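Local atomic coordinates of phosphatidylinositol-specific phospholipase C1 (PDB entry 3H4X), a protein that belongs to the phosphatidylinositol-specific phospholipase C family and folds as a single-chain beta/alpha barrel of the TIM type. Residues T26-S31 with P180-L185; G81-C86 with S99-F104; H167-E172 with L252-V257; D262-L267 with N290-I295. All blocks are in the same frame, centred on the assembly; numbering follows the deposited sequence.

Overall arrangement
The eight parallel strands of the barrel close between strands 31-36 and 319-322, and the four contacts join loops and short helices at its ends. Contacts 1 and 3 involve segments that lead toward strands 31-36, 189-195 and 258-262; their centres are about 19 Å apart. Contacts 2 and 4 use segments that follow strands, at the end where barrels of this type generally carry their active sites, yet their centres are about 32 Å apart. Contact 2 lies across the chain's centre from contacts 1 and 3, with centres about 32 and 34 Å away. It supplies Asn83 and Asp101, which with Lys42 surround an acetyl group, probably from the crystallisation liquor.

Contact 1 (T26-S31 with P180-L185). With EOH (ethanol), chain U.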
loop_
_atom_site.group_PDB
_atom_site.type_symbol
_atom_site.label_atom_id
_atom_site.label_comp_id
_atom_site.label_asym_id
_atom_site.label_seq_id
_atom_site.Cartn_x
_atom_site.Cartn_y
_atom_site.Cartn_z
ATOM N N THR A 26 -18.671 -7.389 2.710
ATOM C CA THR A 26 -18.415 -5.972 2.971
ATOM C C THR A 26 -17.875 -5.094 1.831
ATOM O O THR A 26 -17.862 -5.483 0.664
ATOM C CB THR A 26 -17.350 -5.906 4.064
ATOM O OG1 THR A 26 -16.221 -6.685 3.646
ATOM C CG2 THR A 26 -17.888 -6.485 5.365
ATOM N N THR A 27 -17.422 -3.897 2.206
ATOM C CA THR A 27 -16.725 -2.998 1.290
ATOM C C THR A 27 -15.254 -2.925 1.662
ATOM O O THR A 27 -14.832 -3.430 2.703
ATOM C CB THR A 27 -17.258 -1.558 1.369
ATOM O OG1 THR A 27 -16.741 -0.929 2.551
ATOM C CG2 THR A 27 -18.786 -1.526 1.374
ATOM N N TYR A 28 -14.477 -2.259 0.819
ATOM C CA TYR A 28 -13.054 -2.108 1.083
ATOM C C TYR A 28 -12.818 -1.353 2.389
ATOM O O TYR A 28 -11.749 -1.460 2.987
ATOM C CB TYR A 28 -12.362 -1.393 -0.079
ATOM C CG TYR A 28 -10.930 -1.836 -0.302
ATOM C CD1 TYR A 28 -10.635 -3.153 -0.627
ATOM C CD2 TYR A 28 -9.876 -0.933 -0.202
ATOM C CE1 TYR A 28 -9.331 -3.565 -0.837
ATOM C CE2 TYR A 28 -8.570 -1.331 -0.414
ATOM C CZ TYR A 28 -8.302 -2.647 -0.725
ATOM O OH TYR A 28 -7.001 -3.035 -0.936
ATOM N N GLY A 29 -13.820 -0.595 2.829
ATOM C CA GLY A 29 -13.724 0.184 4.060
ATOM C C GLY A 29 -14.348 -0.444 5.296
ATOM O O GLY A 29 -14.255 0.122 6.382
ATOM N N THR A 30 -14.983 -1.607 5.145
ATOM C CA THR A 30 -15.631 -2.260 6.289
ATOM C C THR A 30 -15.094 -3.662 6.567
ATOM O O THR A 30 -15.707 -4.442 7.301
ATOM C CB THR A 30 -17.168 -2.294 6.148
ATOM O OG1 THR A 30 -17.537 -3.085 5.011
ATOM C CG2 THR A 30 -17.710 -0.885 5.986
ATOM N N SER A 31 -13.925 -3.957 6.009
ATOM C CA SER A 31 -13.274 -5.242 6.215
ATOM C C SER A 31 -11.899 -5.059 6.849
ATOM O O SER A 31 -11.307 -3.977 6.792
ATOM C CB SER A 31 -13.116 -5.970 4.883
ATOM O OG SER A 31 -12.263 -5.243 4.014
ATOM N N PRO A 180 -16.166 1.026 -2.768
ATOM C CA PRO A 180 -16.959 -0.029 -3.385
ATOM C C PRO A 180 -16.900 -1.330 -2.587
ATOM O O PRO A 180 -15.989 -1.532 -1.775
ATOM C CB PRO A 180 -16.291 -0.220 -4.751
ATOM C CG PRO A 180 -15.571 1.064 -5.005
ATOM C CD PRO A 180 -15.092 1.499 -3.657
ATOM N N SER A 181 -17.873 -2.202 -2.826
ATOM C CA SER A 181 -17.866 -3.520 -2.215
ATOM C C SER A 181 -16.609 -4.278 -2.629
ATOM O O SER A 181 -16.037 -4.034 -3.695
ATOM C CB SER A 181 -19.112 -4.310 -2.623
ATOM O OG SER A 181 -18.982 -4.813 -3.938
ATOM N N ARG A 182 -16.180 -5.203 -1.779
ATOM C CA ARG A 182 -15.037 -6.039 -2.104
ATOM C C ARG A 182 -15.292 -6.820 -3.394
ATOM O O ARG A 182 -14.393 -6.981 -4.218
ATOM C CB ARG A 182 -14.725 -6.990 -0.952
ATOM C CG ARG A 182 -14.353 -6.285 0.342
ATOM C CD ARG A 182 -13.855 -7.279 1.375
ATOM N NE ARG A 182 -12.694 -7.996 0.865
ATOM C CZ ARG A 182 -11.450 -7.530 0.913
ATOM N NH1 ARG A 182 -11.201 -6.352 1.469
ATOM N NH2 ARG A 182 -10.455 -8.243 0.407
ATOM N N ALA A 183 -16.524 -7.288 -3.576
ATOM C CA ALA A 183 -16.898 -8.009 -4.792
ATOM C C ALA A 183 -16.671 -7.150 -6.036
ATOM O O ALA A 183 -16.169 -7.621 -7.055
ATOM C CB ALA A 183 -18.351 -8.464 -4.715
ATOM N N ASP A 184 -17.032 -5.877 -5.939
ATOM C CA ASP A 184 -16.893 -4.956 -7.059
ATOM C C ASP A 184 -15.433 -4.669 -7.403
ATOM O O ASP A 184 -15.120 -4.304 -8.537
ATOM C CB ASP A 184 -17.634 -3.650 -6.770
ATOM C CG ASP A 184 -19.131 -3.774 -6.977
ATOM O OD1 ASP A 184 -19.548 -4.092 -8.109
ATOM O OD2 ASP A 184 -19.892 -3.559 -6.011
ATOM N N LEU A 185 -14.547 -4.836 -6.425
ATOM C CA LEU A 185 -13.121 -4.583 -6.615
ATOM C C LEU A 185 -12.348 -5.819 -7.082
ATOM O O LEU A 185 -11.116 -5.806 -7.124
ATOM C CB LEU A 185 -12.515 -4.019 -5.330
ATOM C CG LEU A 185 -12.915 -2.567 -5.058
ATOM C CD1 LEU A 185 -12.698 -2.208 -3.599
ATOM C CD2 LEU A 185 -12.161 -1.614 -5.978
HETATM C C1 EOH U . -16.433 -10.557 -6.585
HETATM C C2 EOH U . -15.382 -11.657 -6.490
HETATM O O EOH U . -16.755 -10.239 -7.920
HETATM O O HOH W 1 -18.435 -7.523 -1.293
#
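Thr27 and Ser181 face each other as a single antiparallel, non-hydrogen-bonded pair, their CA atoms 3.7 Å apart. Thr26 O accepts from Arg182 N at 3.0 Å, and on the other flank Tyr28 N donates to Pro180 O at 3.1 Å. Arg182 carries most of the contact, running alongside Thr26 so that its CD rests 3.3 Å from Thr26 OG1. A bend further out (chi3 59°) turns the guanidinium toward Ser31, where NH1 makes a weak bond to OG at 3.0 Å. The same nitrogen lies obliquely 3.9 Å from Tyr28 CD1, the ring and guanidinium planes being 14° apart. Leu185 touches the tyrosine with one methyl, CD1, 3.6 Å from Tyr28 CB and near CG and CD1 of the ring, the side chains crossing at about a right angle. Water 1 links Thr26 O to Ala183 N, so this carbonyl receives two donors. Val334 and Pro123 also pack on Arg182. Within the segments, Thr27 OG1 takes the N-H of Gly29 in an ST turn within a type I beta turn, and Ser181 OG takes that of Asp184 in an ST motif. The arrangement ties the lead-in to strand 31-36 to the loop before strand 189-195 of the beta/alpha barrel.

Contact 2 (G81-C86 with S99-F104). With EOH (ethanol), chain G.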
loop_
_atom_site.group_PDB
_atom_site.type_symbol
_atom_site.label_atom_id
_atom_site.label_comp_id
_atom_site.label_asym_id
_atom_site.label_seq_id
_atom_site.Cartn_x
_atom_site.Cartn_y
_atom_site.Cartn_z
ATOM N N GLY A 81 22.146 -2.325 -8.159
ATOM C CA GLY A 81 21.175 -2.927 -9.059
ATOM C C GLY A 81 19.829 -2.991 -8.352
ATOM O O GLY A 81 19.288 -1.968 -7.926
ATOM N N ASN A 82 19.298 -4.202 -8.223
ATOM C CA ASN A 82 18.071 -4.465 -7.478
ATOM C C ASN A 82 18.279 -5.723 -6.658
ATOM O O ASN A 82 19.199 -6.494 -6.920
ATOM C CB ASN A 82 16.887 -4.677 -8.422
ATOM C CG ASN A 82 16.596 -3.465 -9.274
ATOM O OD1 ASN A 82 15.854 -2.572 -8.873
ATOM N ND2 ASN A 82 17.177 -3.431 -10.467
ATOM N N ASN A 83 17.426 -5.937 -5.668
ATOM C CA ASN A 83 17.450 -7.163 -4.896
ATOM C C ASN A 83 16.001 -7.519 -4.616
ATOM O O ASN A 83 15.382 -6.989 -3.693
ATOM C CB ASN A 83 18.264 -6.972 -3.611
ATOM C CG ASN A 83 18.378 -8.242 -2.792
ATOM O OD1 ASN A 83 17.603 -9.184 -2.962
ATOM N ND2 ASN A 83 19.347 -8.270 -1.884
ATOM N N SER A 84 15.449 -8.386 -5.459
ATOM C CA SER A 84 14.015 -8.604 -5.475
ATOM C C SER A 84 13.684 -9.953 -6.078
ATOM O O SER A 84 14.526 -10.587 -6.724
ATOM C CB SER A 84 13.338 -7.524 -6.316
ATOM O OG SER A 84 13.496 -7.811 -7.697
ATOM N N ASN A 85 12.438 -10.371 -5.880
ATOM C CA ASN A 85 11.934 -11.603 -6.468
ATOM C C ASN A 85 11.138 -11.354 -7.748
ATOM O O ASN A 85 10.458 -12.247 -8.254
ATOM C CB ASN A 85 11.096 -12.376 -5.452
ATOM C CG ASN A 85 9.934 -11.567 -4.913
ATOM O OD1 ASN A 85 9.573 -10.527 -5.466
ATOM N ND2 ASN A 85 9.340 -12.043 -3.828
ATOM N N CYS A 86 11.236 -10.142 -8.278
ATOM C CA CYS A 86 10.499 -9.767 -9.483
ATOM C C CYS A 86 11.240 -10.229 -10.737
ATOM O O CYS A 86 12.469 -10.146 -10.793
ATOM C CB CYS A 86 10.277 -8.255 -9.505
ATOM S SG CYS A 86 9.517 -7.634 -7.983
ATOM N N SER A 99 15.199 -14.891 -14.537
ATOM C CA SER A 99 16.091 -14.355 -13.521
ATOM C C SER A 99 15.364 -13.246 -12.769
ATOM O O SER A 99 14.510 -12.559 -13.325
ATOM C CB SER A 99 17.380 -13.823 -14.145
ATOM O OG SER A 99 17.109 -12.764 -15.041
ATOM N N ARG A 100 15.699 -13.086 -11.498
ATOM C CA ARG A 100 14.993 -12.150 -10.640
ATOM C C ARG A 100 15.784 -10.845 -10.506
ATOM O O ARG A 100 16.472 -10.446 -11.445
ATOM C CB ARG A 100 14.681 -12.822 -9.300
ATOM C CG ARG A 100 13.745 -14.026 -9.463
ATOM C CD ARG A 100 13.721 -14.911 -8.232
ATOM N NE ARG A 100 15.005 -15.575 -8.021
ATOM C CZ ARG A 100 15.311 -16.268 -6.931
ATOM N NH1 ARG A 100 14.427 -16.394 -5.953
ATOM N NH2 ARG A 100 16.506 -16.837 -6.816
ATOM N N ASP A 101 15.673 -10.169 -9.366
ATOM C CA ASP A 101 16.353 -8.887 -9.164
ATOM C C ASP A 101 15.979 -7.858 -10.233
ATOM O O ASP A 101 16.815 -7.064 -10.670
ATOM C CB ASP A 101 17.877 -9.068 -9.114
ATOM C CG ASP A 101 18.339 -9.827 -7.884
ATOM O OD1 ASP A 101 17.589 -9.891 -6.891
ATOM O OD2 ASP A 101 19.474 -10.351 -7.907
ATOM N N GLN A 102 14.717 -7.862 -10.647
ATOM C CA GLN A 102 14.236 -6.827 -11.552
ATOM C C GLN A 102 13.714 -5.610 -10.790
ATOM O O GLN A 102 13.495 -5.665 -9.576
ATOM C CB GLN A 102 13.182 -7.384 -12.511
ATOM C CG GLN A 102 13.692 -8.551 -13.337
ATOM C CD GLN A 102 14.921 -8.183 -14.142
ATOM O OE1 GLN A 102 14.857 -7.342 -15.032
ATOM N NE2 GLN A 102 16.046 -8.819 -13.834
ATOM N N ASP A 103 13.532 -4.515 -11.519
ATOM C CA ASP A 103 13.132 -3.237 -10.945
ATOM C C ASP A 103 11.613 -3.099 -10.829
ATOM O O ASP A 103 10.874 -4.072 -10.984
ATOM C CB ASP A 103 13.705 -2.090 -11.781
ATOM C CG ASP A 103 13.175 -2.079 -13.208
ATOM O OD1 ASP A 103 12.322 -2.926 -13.550
ATOM O OD2 ASP A 103 13.621 -1.217 -13.994
ATOM N N PHE A 104 11.149 -1.885 -10.556
ATOM C CA PHE A 104 9.723 -1.651 -10.342
ATOM C C PHE A 104 8.919 -1.986 -11.597
ATOM O O PHE A 104 7.855 -2.606 -11.515
ATOM C CB PHE A 104 9.488 -0.207 -9.894
ATOM C CG PHE A 104 8.054 0.116 -9.550
ATOM C CD1 PHE A 104 7.259 -0.779 -8.846
ATOM C CD2 PHE A 104 7.519 1.345 -9.897
ATOM C CE1 PHE A 104 5.945 -0.459 -8.517
ATOM C CE2 PHE A 104 6.212 1.667 -9.571
ATOM C CZ PHE A 104 5.429 0.764 -8.880
HETATM C C1 EOH G . 18.300 -14.088 -9.589
HETATM C C2 EOH G . 18.643 -14.288 -8.118
HETATM O O EOH G . 17.360 -15.036 -10.044
HETATM O O HOH W 2 21.452 -8.808 -6.823
HETATM O O HOH W 3 19.274 -6.150 -10.983
#
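Ser84 and Asp101 lie at the centre of this pairing of two irregular segments, both from the long loop between strand 73-74 and helix 104-117 of the barrel. Around Ser84 the packing is close. Its hydroxyl, held between the backbone N and carbonyl carbon (chi1 78°), accepts from Cys86 N in an ST turn and donates to Gln102 O at 2.9 Å, in the carbonyl plane and on a lone pair. Asp101 N bonds to Ser84 O, and Gln102 N to Cys86 O at 3.2 Å. In return Ser84 N reaches the carboxylate of Asp101, meeting OD1 on its anti side at 3.0 Å. That oxygen also forms a salt bridge with Lys42, so two donors fix the group.

Asn82 still packs closely, its CB 3.3 Å from Asp101 O, but the rim around Asn83 and the outer carboxylate oxygen of Asp101 is looser and wetter. Water 2 bridges Asn82 O and Asp101 OD2, while water 3 donates to Asp101 O and accepts only weakly from Asn82 ND2. Asn82 OD1 is taken by Val74 N, and Asp103 caps helix 104-117 through Gly106 N. Asn83, with Asp101 and Lys42, borders a bound acetyl group. Beside Arg100, whose NH1 bonds to Arg46 O, an ethanol oxygen is held by two N-H groups of the arginine: backbone N at 2.9 Å and NE at 3.2 Å, in the plane of the guanidinium at its edge.

Contact 3 (H167-E172 with L252-V257)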
loop_
_atom_site.group_PDB
_atom_site.type_symbol
_atom_site.label_atom_id
_atom_site.label_comp_id
_atom_site.label_asym_id
_atom_site.label_seq_id
_atom_site.Cartn_x
_atom_site.Cartn_y
_atom_site.Cartn_z
ATOM N N HIS A 167 -16.882 14.219 -6.923
ATOM C CA HIS A 167 -16.681 14.964 -5.681
ATOM C C HIS A 167 -15.480 15.899 -5.786
ATOM O O HIS A 167 -14.620 15.734 -6.652
ATOM C CB HIS A 167 -16.499 14.008 -4.499
ATOM C CG HIS A 167 -17.745 13.268 -4.124
ATOM N ND1 HIS A 167 -18.712 13.810 -3.304
ATOM C CD2 HIS A 167 -18.180 12.028 -4.450
ATOM C CE1 HIS A 167 -19.691 12.936 -3.146
ATOM N NE2 HIS A 167 -19.394 11.848 -3.831
ATOM N N ALA A 168 -15.423 16.884 -4.897
ATOM C CA ALA A 168 -14.341 17.861 -4.924
ATOM C C ALA A 168 -13.008 17.262 -4.475
ATOM O O ALA A 168 -11.953 17.637 -4.985
ATOM C CB ALA A 168 -14.692 19.067 -4.069
ATOM N N THR A 169 -13.061 16.342 -3.515
ATOM C CA THR A 169 -11.852 15.720 -2.979
ATOM C C THR A 169 -12.108 14.266 -2.605
ATOM O O THR A 169 -13.256 13.845 -2.447
ATOM C CB THR A 169 -11.360 16.422 -1.703
ATOM O OG1 THR A 169 -12.291 16.174 -0.642
ATOM C CG2 THR A 169 -11.194 17.923 -1.920
ATOM N N ALA A 170 -11.031 13.508 -2.442
ATOM C CA ALA A 170 -11.132 12.118 -2.029
ATOM C C ALA A 170 -11.780 12.007 -0.653
ATOM O O ALA A 170 -12.584 11.111 -0.407
ATOM C CB ALA A 170 -9.758 11.467 -2.026
ATOM N N ASP A 171 -11.431 12.920 0.248
ATOM C CA ASP A 171 -12.003 12.897 1.586
ATOM C C ASP A 171 -13.517 13.074 1.544
ATOM O O ASP A 171 -14.256 12.365 2.228
ATOM C CB ASP A 171 -11.399 13.991 2.459
ATOM C CG ASP A 171 -11.890 13.917 3.883
ATOM O OD1 ASP A 171 -11.564 12.926 4.564
ATOM O OD2 ASP A 171 -12.621 14.836 4.315
ATOM N N GLU A 172 -13.975 14.039 0.755
ATOM C CA GLU A 172 -15.401 14.287 0.630
ATOM C C GLU A 172 -16.095 13.030 0.117
ATOM O O GLU A 172 -17.126 12.614 0.645
ATOM C CB GLU A 172 -15.658 15.459 -0.318
ATOM C CG GLU A 172 -17.128 15.749 -0.583
ATOM C CD GLU A 172 -17.324 16.794 -1.668
ATOM O OE1 GLU A 172 -16.985 17.972 -1.428
ATOM O OE2 GLU A 172 -17.825 16.437 -2.757
ATOM N N LEU A 252 -4.001 20.342 1.316
ATOM C CA LEU A 252 -3.446 19.017 1.060
ATOM C C LEU A 252 -4.229 17.941 1.797
ATOM O O LEU A 252 -4.300 16.795 1.350
ATOM C CB LEU A 252 -1.983 18.948 1.501
ATOM C CG LEU A 252 -0.958 19.813 0.764
ATOM C CD1 LEU A 252 0.415 19.696 1.413
ATOM C CD2 LEU A 252 -0.890 19.444 -0.710
ATOM N N ARG A 253 -4.810 18.314 2.932
ATOM C CA ARG A 253 -5.379 17.339 3.852
ATOM C C ARG A 253 -6.439 16.408 3.257
ATOM O O ARG A 253 -6.408 15.215 3.525
ATOM C CB ARG A 253 -5.902 18.035 5.110
ATOM C CG ARG A 253 -4.816 18.758 5.887
ATOM C CD ARG A 253 -5.368 19.420 7.130
ATOM N NE ARG A 253 -4.380 20.312 7.730
ATOM C CZ ARG A 253 -4.680 21.405 8.421
ATOM N NH1 ARG A 253 -5.948 21.748 8.595
ATOM N NH2 ARG A 253 -3.711 22.161 8.920
ATOM N N PRO A 254 -7.368 16.939 2.443
ATOM C CA PRO A 254 -8.446 16.060 1.969
ATOM C C PRO A 254 -8.030 15.079 0.874
ATOM O O PRO A 254 -8.877 14.361 0.340
ATOM C CB PRO A 254 -9.502 17.040 1.448
ATOM C CG PRO A 254 -8.743 18.259 1.103
ATOM C CD PRO A 254 -7.598 18.348 2.076
ATOM N N TRP A 255 -6.739 15.031 0.557
ATOM C CA TRP A 255 -6.226 14.057 -0.399
ATOM C C TRP A 255 -5.638 12.834 0.293
ATOM O O TRP A 255 -5.198 11.899 -0.372
ATOM C CB TRP A 255 -5.260 14.729 -1.388
ATOM C CG TRP A 255 -6.029 15.684 -2.229
ATOM C CD1 TRP A 255 -6.024 17.044 -2.151
ATOM C CD2 TRP A 255 -7.007 15.340 -3.212
ATOM N NE1 TRP A 255 -6.919 17.571 -3.052
ATOM C CE2 TRP A 255 -7.536 16.543 -3.716
ATOM C CE3 TRP A 255 -7.471 14.128 -3.729
ATOM C CZ2 TRP A 255 -8.510 16.569 -4.715
ATOM C CZ3 TRP A 255 -8.443 14.154 -4.716
ATOM C CH2 TRP A 255 -8.950 15.370 -5.199
ATOM N N PHE A 256 -5.685 12.838 1.626
ATOM C CA PHE A 256 -5.262 11.704 2.447
ATOM C C PHE A 256 -6.479 10.978 3.017
ATOM O O PHE A 256 -7.192 11.521 3.866
ATOM C CB PHE A 256 -4.404 12.184 3.614
ATOM C CG PHE A 256 -3.064 12.733 3.217
ATOM C CD1 PHE A 256 -2.001 11.882 2.950
ATOM C CD2 PHE A 256 -2.855 14.099 3.145
ATOM C CE1 PHE A 256 -0.761 12.386 2.606
ATOM C CE2 PHE A 256 -1.615 14.606 2.802
ATOM C CZ PHE A 256 -0.566 13.746 2.531
ATOM N N VAL A 257 -6.705 9.749 2.565
ATOM C CA VAL A 257 -7.791 8.933 3.104
ATOM C C VAL A 257 -7.277 7.571 3.567
ATOM O O VAL A 257 -8.056 6.650 3.833
ATOM C CB VAL A 257 -8.949 8.769 2.099
ATOM C CG1 VAL A 257 -9.569 10.126 1.785
ATOM C CG2 VAL A 257 -8.473 8.088 0.818
#
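Trp255 lays its six-membered ring against the backbone that leads Thr169 and Ala170 into helix 170-177. The side chain sets out away from that helix: at CB it points to the far side, and with CG beside the backbone N (chi1 -67°) the indole swings back across. CE3 is the first ring atom to touch, 3.9 Å from Ala170 CB. Next comes CZ3, which lies 3.5 Å from Ala170 N, followed by CH2 under Thr169 CA. CZ2 is approached obliquely by Ala168 O at 3.6 Å. Thr169 CA stands over the face in a CH-pi contact, 4.1 Å from the ring centroid and 27° off the normal; Ala221 and Thr164 also pack on the indole.

Thr169 is the N-cap of this helix of the beta/alpha barrel, its OG1 accepting from Glu172 N. The N-H of Asp171, in the first turn, has no carbonyl of an earlier turn to bind. It finds one across the contact in Pro254 O at 2.9 Å, within the carbonyl plane, in the 3-10 turn that precedes strand 258-262. The Pro254 ring fits beside the threonine, its CB 3.6 Å from Thr169 OG1. Asp171 OD1 is hydrogen-bonded to Tyr281 OH and forms a salt bridge with Arg244. Val257 reaches the helix through CG1, 3.7 Å from Asp171 N and 4.0 Å from Ala170 CB.

Contact 4 (D262-L267 with N290-I295); sequences DAATYL and NVPPVI. Unlike the reference sequence in segment 262-267: Ala264 (reference Pro). With EOH (ethanol), chain J.
Val291 packs on Ala263, Ala264 and Leu267 in a small apolar contact that joins the segments following two neighbouring parallel strands of the beta/alpha barrel, at their C-terminal ends. Helix 263-266 directly follows strand 258-262, and the loop 290-295 follows strand 282-286. The two segments meet entirely through van der Waals contact. Val291 divides its methyls between the two ends of the short helix. With CG1 anti to the backbone N (chi1 176°), that methyl meets the far end, and CG2 turns to the start, where it sits 3.5 Å from Ala263 CB and 3.7 Å from Ala264 N. Ala264 brings its CB to 3.8 Å from Asn290 O and, more loosely, to 4.4 Å from Pro292 CD. Helix 302-314 covers Val291 and Leu267, Gln311 touching both, while Met285 of strand 282-286 touches Ala263 and Leu267. Asp262 is the N-cap residue of the helix, and an ethanol is modelled between it and Asn290, though too close to the carboxylate for its exact place to be trusted. At the other end Leu267 and Val291 cross at about a right angle, CD2 of the leucine lying 3.6 Å from Val291 CG1.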
loop_
_atom_site.group_PDB
_atom_site.type_symbol
_atom_site.label_atom_id
_atom_site.label_comp_id
_atom_site.label_asym_id
_atom_site.label_seq_id
_atom_site.Cartn_x
_atom_site.Cartn_y
_atom_site.Cartn_z
ATOM N N ASP A 262 2.000 2.088 13.513
ATOM C CA ASP A 262 2.343 0.947 14.347
ATOM C C ASP A 262 1.138 0.403 15.121
ATOM O O ASP A 262 0.460 1.145 15.838
ATOM C CB ASP A 262 3.440 1.379 15.317
ATOM C CG ASP A 262 3.864 0.273 16.239
ATOM O OD1 ASP A 262 4.431 -0.721 15.745
ATOM O OD2 ASP A 262 3.623 0.402 17.459
ATOM N N ALA A 263 0.888 -0.899 14.991
ATOM C CA ALA A 263 -0.265 -1.531 15.639
ATOM C C ALA A 263 -0.281 -1.350 17.159
ATOM O O ALA A 263 -1.308 -0.980 17.737
ATOM C CB ALA A 263 -0.334 -3.011 15.287
ATOM N N ALA A 264 0.844 -1.625 17.811
ATOM C CA ALA A 264 0.899 -1.497 19.263
ATOM C C ALA A 264 0.554 -0.072 19.691
ATOM O O ALA A 264 -0.141 0.140 20.689
ATOM C CB ALA A 264 2.270 -1.901 19.785
ATOM N N THR A 265 1.033 0.905 18.930
ATOM C CA THR A 265 0.742 2.303 19.218
ATOM C C THR A 265 -0.755 2.595 19.092
ATOM O O THR A 265 -1.346 3.239 19.966
ATOM C CB THR A 265 1.569 3.243 18.320
ATOM O OG1 THR A 265 2.963 2.963 18.500
ATOM C CG2 THR A 265 1.304 4.696 18.671
ATOM N N TYR A 266 -1.375 2.106 18.022
ATOM C CA TYR A 266 -2.810 2.302 17.847
ATOM C C TYR A 266 -3.616 1.692 18.982
ATOM O O TYR A 266 -4.739 2.119 19.249
ATOM C CB TYR A 266 -3.294 1.715 16.521
ATOM C CG TYR A 266 -3.005 2.588 15.325
ATOM C CD1 TYR A 266 -3.448 3.906 15.278
ATOM C CD2 TYR A 266 -2.295 2.097 14.240
ATOM C CE1 TYR A 266 -3.182 4.711 14.187
ATOM C CE2 TYR A 266 -2.035 2.890 13.144
ATOM C CZ TYR A 266 -2.472 4.197 13.123
ATOM O OH TYR A 266 -2.195 4.979 12.024
ATOM N N LEU A 267 -3.051 0.680 19.630
ATOM C CA LEU A 267 -3.768 -0.017 20.688
ATOM C C LEU A 267 -3.340 0.411 22.091
ATOM O O LEU A 267 -3.754 -0.197 23.075
ATOM C CB LEU A 267 -3.610 -1.530 20.527
ATOM C CG LEU A 267 -4.652 -2.203 19.635
ATOM C CD1 LEU A 267 -4.680 -1.605 18.230
ATOM C CD2 LEU A 267 -4.412 -3.698 19.585
ATOM N N ASN A 290 3.796 -7.175 17.267
ATOM C CA ASN A 290 4.348 -6.462 18.421
ATOM C C ASN A 290 3.293 -5.928 19.381
ATOM O O ASN A 290 3.622 -5.356 20.418
ATOM C CB ASN A 290 5.262 -5.319 17.978
ATOM C CG ASN A 290 6.634 -5.797 17.554
ATOM O OD1 ASN A 290 7.346 -5.102 16.831
ATOM N ND2 ASN A 290 7.013 -6.987 18.002
ATOM N N VAL A 291 2.024 -6.101 19.040
ATOM C CA VAL A 291 0.960 -5.788 19.982
ATOM C C VAL A 291 1.103 -6.730 21.175
ATOM O O VAL A 291 1.274 -7.934 20.992
ATOM C CB VAL A 291 -0.419 -5.973 19.334
ATOM C CG1 VAL A 291 -1.524 -5.746 20.344
ATOM C CG2 VAL A 291 -0.573 -5.025 18.150
ATOM N N PRO A 292 1.052 -6.193 22.405
ATOM C CA PRO A 292 1.229 -7.075 23.559
ATOM C C PRO A 292 0.003 -7.949 23.807
ATOM O O PRO A 292 -1.122 -7.495 23.621
ATOM C CB PRO A 292 1.438 -6.098 24.721
ATOM C CG PRO A 292 0.813 -4.821 24.282
ATOM C CD PRO A 292 0.924 -4.774 22.786
ATOM N N PRO A 293 0.216 -9.209 24.221
ATOM C CA PRO A 293 1.525 -9.835 24.391
ATOM C C PRO A 293 2.119 -10.228 23.044
ATOM O O PRO A 293 1.420 -10.790 22.201
ATOM C CB PRO A 293 1.208 -11.090 25.210
ATOM C CG PRO A 293 -0.192 -11.420 24.868
ATOM C CD PRO A 293 -0.884 -10.108 24.616
ATOM N N VAL A 294 3.401 -9.944 22.849
ATOM C CA VAL A 294 4.012 -10.109 21.536
ATOM C C VAL A 294 4.021 -11.561 21.059
ATOM O O VAL A 294 4.168 -12.496 21.854
ATOM C CB VAL A 294 5.440 -9.532 21.489
ATOM C CG1 VAL A 294 5.440 -8.076 21.923
ATOM C CG2 VAL A 294 6.376 -10.353 22.355
ATOM N N ILE A 295 3.841 -11.736 19.755
ATOM C CA ILE A 295 3.966 -13.036 19.111
ATOM C C ILE A 295 5.014 -12.913 18.013
ATOM O O ILE A 295 5.479 -11.813 17.724
ATOM C CB ILE A 295 2.626 -13.518 18.533
ATOM C CG1 ILE A 295 2.110 -12.538 17.476
ATOM C CG2 ILE A 295 1.602 -13.706 19.650
ATOM C CD1 ILE A 295 0.814 -12.972 16.832
HETATM C C1 EOH J . 5.601 -1.883 17.722
HETATM C C2 EOH J . 5.951 -0.705 18.623
HETATM O O EOH J . 6.607 -2.148 16.769
#